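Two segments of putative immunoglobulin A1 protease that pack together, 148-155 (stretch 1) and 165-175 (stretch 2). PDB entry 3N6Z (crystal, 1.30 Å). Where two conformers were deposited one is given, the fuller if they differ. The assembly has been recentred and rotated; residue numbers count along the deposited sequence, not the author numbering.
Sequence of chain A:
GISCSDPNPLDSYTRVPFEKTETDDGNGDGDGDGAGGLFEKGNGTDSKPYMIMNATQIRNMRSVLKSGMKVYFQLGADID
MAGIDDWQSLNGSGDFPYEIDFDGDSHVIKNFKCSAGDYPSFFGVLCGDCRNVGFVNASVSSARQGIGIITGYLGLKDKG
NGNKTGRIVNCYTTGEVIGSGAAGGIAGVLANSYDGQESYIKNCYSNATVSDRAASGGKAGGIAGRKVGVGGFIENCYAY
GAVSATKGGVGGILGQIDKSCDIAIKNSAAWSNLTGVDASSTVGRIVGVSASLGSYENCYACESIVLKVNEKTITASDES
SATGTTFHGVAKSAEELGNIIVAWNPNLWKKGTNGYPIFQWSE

Stretch 1 (148-155) GIITGYLG
Stretch 2 (165-175) TGRIVNCYTTG

Packing of stretch 1 (Gly148 to Gly155) against stretch 2 (Thr165 to Gly175) buries 505 Å², both sides summed, without a hydrogen bond between them. The segments run antiparallel, with CA atoms 7.0 Å apart at Ile149 and Thr173 but 4.1 Å apart at Gly155 and Thr165. Ile149 and Ile150 are near-helical (phi/psi -64/-49 and -76/-40), Thr151 is extended (-157/159), and the chain turns a corner at Gly152, after which Tyr153 and Leu154 are extended (-101/136 and -105/106). Stretch 2 is extended before and after Asn170 (57/46), for example at Ile168 (-124/121) and Thr173 (-136/147). Buried aliphatic groups meet in van der Waals contact. Ile149, Ile150 and Ile168, all m,t, point toward the opposing stretch. Ile150 CG2 lies 3.7 Å from Ile168 CD1, Ile150 CD1 3.9 Å from Cys171 CB and Ile150 CG1 3.6 Å from Thr173 CG2. Thr173 (p) offers this methyl also to Ile149 CG2 (3.7 Å), while its OG1 is hydrogen-bonded elsewhere in the structure. Leu154 (t,p) leaves its backbone sideways, but its CD1 reaches Ile168 CG1 at 3.8 Å and Gly166 C at 3.3 Å. Glycines allow close backbone approach: Gly155 CA lies 3.5 Å from Gly166 N. A CB on Gly166 would clash with Leu154 CD1 and Gly155 N; positive phi (76/166) also favours glycine at Gly155. Within stretches, Thr151 OG1 (t) donates to Tyr153 O (2.8 Å), spanning the corner, and Arg167 NH1 to Thr165 OG1 (2.9 Å).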

# COMPACT_ATOMS: atom_id res chain seq x y z
N GLY A 148 -5.18 2.46 -3.28
CA GLY A 148 -4.81 1.99 -1.96
C GLY A 148 -4.77 3.15 -0.99
O GLY A 148 -4.89 4.29 -1.39
N ILE A 149 -4.62 2.86 0.31
CA ILE A 149 -4.64 3.94 1.31
C ILE A 149 -3.48 4.89 1.12
O ILE A 149 -3.66 6.09 1.12
CB ILE A 149 -4.69 3.38 2.76
CG1 ILE A 149 -6.12 2.90 3.05
CG2 ILE A 149 -4.25 4.42 3.81
CD1 ILE A 149 -6.25 1.89 4.20
N ILE A 150 -2.26 4.36 1.00
CA ILE A 150 -1.10 5.22 0.91
C ILE A 150 -0.97 5.86 -0.47
O ILE A 150 -0.70 7.07 -0.58
CB ILE A 150 0.20 4.49 1.33
CG1 ILE A 150 0.03 3.91 2.76
CG2 ILE A 150 1.42 5.44 1.25
CD1 ILE A 150 1.30 3.39 3.47
N THR A 151 -1.24 5.10 -1.53
CA THR A 151 -1.14 5.65 -2.88
C THR A 151 -1.97 4.86 -3.86
O THR A 151 -2.28 3.68 -3.63
CB THR A 151 0.34 5.74 -3.32
OG1 THR A 151 0.47 6.61 -4.44
CG2 THR A 151 0.90 4.34 -3.63
N GLY A 152 -2.29 5.51 -4.96
CA GLY A 152 -2.91 4.83 -6.11
C GLY A 152 -1.86 4.05 -6.85
O GLY A 152 -1.91 2.82 -6.82
N TYR A 153 -0.91 4.74 -7.48
CA TYR A 153 0.29 4.13 -8.06
C TYR A 153 1.46 4.33 -7.14
O TYR A 153 1.70 5.43 -6.63
CB TYR A 153 0.64 4.75 -9.42
CG TYR A 153 -0.02 4.08 -10.57
CD1 TYR A 153 -1.37 4.20 -10.80
CD2 TYR A 153 0.73 3.25 -11.40
CE1 TYR A 153 -1.97 3.52 -11.88
CE2 TYR A 153 0.17 2.60 -12.45
CZ TYR A 153 -1.16 2.71 -12.70
OH TYR A 153 -1.68 1.98 -13.76
N LEU A 154 2.24 3.25 -6.97
CA LEU A 154 3.56 3.31 -6.36
C LEU A 154 4.58 3.18 -7.49
O LEU A 154 4.78 2.10 -8.05
CB LEU A 154 3.76 2.22 -5.33
CG LEU A 154 5.13 2.25 -4.62
CD1 LEU A 154 5.40 3.61 -4.00
CD2 LEU A 154 5.21 1.12 -3.58
N GLY A 155 5.21 4.30 -7.80
CA GLY A 155 6.01 4.43 -8.99
C GLY A 155 5.17 4.57 -10.25
O GLY A 155 3.98 4.31 -10.26
N THR A 165 10.38 5.97 -10.00
CA THR A 165 10.06 4.78 -9.21
C THR A 165 9.62 5.22 -7.82
O THR A 165 9.82 6.37 -7.41
CB THR A 165 11.29 3.81 -9.10
OG1 THR A 165 12.37 4.52 -8.45
CG2 THR A 165 11.75 3.31 -10.47
N GLY A 166 8.99 4.32 -7.09
CA GLY A 166 8.51 4.61 -5.74
C GLY A 166 8.64 3.45 -4.80
O GLY A 166 8.50 2.31 -5.21
N ARG A 167 8.90 3.75 -3.52
CA ARG A 167 9.09 2.74 -2.50
C ARG A 167 8.31 3.11 -1.24
O ARG A 167 8.29 4.29 -0.83
CB ARG A 167 10.55 2.61 -2.14
CG ARG A 167 11.40 2.10 -3.31
CD ARG A 167 12.86 2.51 -3.21
NE ARG A 167 13.01 3.96 -3.36
CZ ARG A 167 12.93 4.62 -4.52
NH1 ARG A 167 12.81 3.98 -5.67
NH2 ARG A 167 12.97 5.95 -4.52
N ILE A 168 7.70 2.10 -0.63
CA ILE A 168 7.02 2.22 0.66
C ILE A 168 7.66 1.20 1.58
O ILE A 168 7.63 -0.01 1.30
CB ILE A 168 5.49 2.01 0.55
CG1 ILE A 168 4.88 3.13 -0.31
CG2 ILE A 168 4.86 1.95 1.95
CD1 ILE A 168 3.38 2.95 -0.62
N VAL A 169 8.22 1.67 2.70
CA VAL A 169 9.03 0.83 3.58
C VAL A 169 8.65 1.13 5.06
O VAL A 169 8.56 2.30 5.47
CB VAL A 169 10.54 1.09 3.30
CG1 VAL A 169 11.40 0.22 4.17
CG2 VAL A 169 10.85 0.83 1.82
N ASN A 170 8.52 0.08 5.87
CA ASN A 170 8.25 0.25 7.30
C ASN A 170 6.97 1.06 7.53
O ASN A 170 6.95 2.00 8.34
CB ASN A 170 9.41 0.90 8.07
CG ASN A 170 10.75 0.32 7.77
OD1 ASN A 170 10.92 -0.86 7.45
ND2 ASN A 170 11.76 1.19 7.86
N CYS A 171 5.91 0.71 6.80
CA CYS A 171 4.63 1.40 6.92
C CYS A 171 3.50 0.40 7.17
O CYS A 171 3.63 -0.79 6.90
CB CYS A 171 4.31 2.22 5.67
SG CYS A 171 5.42 3.59 5.36
N TYR A 172 2.36 0.91 7.63
CA TYR A 172 1.19 0.08 7.79
C TYR A 172 -0.07 0.87 7.59
O TYR A 172 -0.07 2.11 7.70
CB TYR A 172 1.18 -0.65 9.13
CG TYR A 172 0.79 0.16 10.36
CD1 TYR A 172 -0.52 0.19 10.79
CD2 TYR A 172 1.76 0.77 11.16
CE1 TYR A 172 -0.88 0.82 12.00
CE2 TYR A 172 1.42 1.42 12.35
CZ TYR A 172 0.11 1.42 12.77
OH TYR A 172 -0.22 2.02 13.98
N THR A 173 -1.14 0.16 7.28
CA THR A 173 -2.47 0.73 7.16
C THR A 173 -3.53 -0.11 7.84
O THR A 173 -3.45 -1.35 7.89
CB THR A 173 -2.91 0.98 5.71
OG1 THR A 173 -3.11 -0.27 5.06
CG2 THR A 173 -1.85 1.79 4.93
N THR A 174 -4.52 0.58 8.35
CA THR A 174 -5.77 -0.02 8.86
C THR A 174 -6.92 0.84 8.38
O THR A 174 -6.75 2.02 8.05
CB THR A 174 -5.79 -0.16 10.41
OG1 THR A 174 -6.28 1.04 11.04
CG2 THR A 174 -4.38 -0.51 10.98
N GLY A 175 -8.12 0.25 8.33
CA GLY A 175 -9.32 0.93 7.86
C GLY A 175 -9.96 0.24 6.67
O GLY A 175 -10.20 -0.97 6.72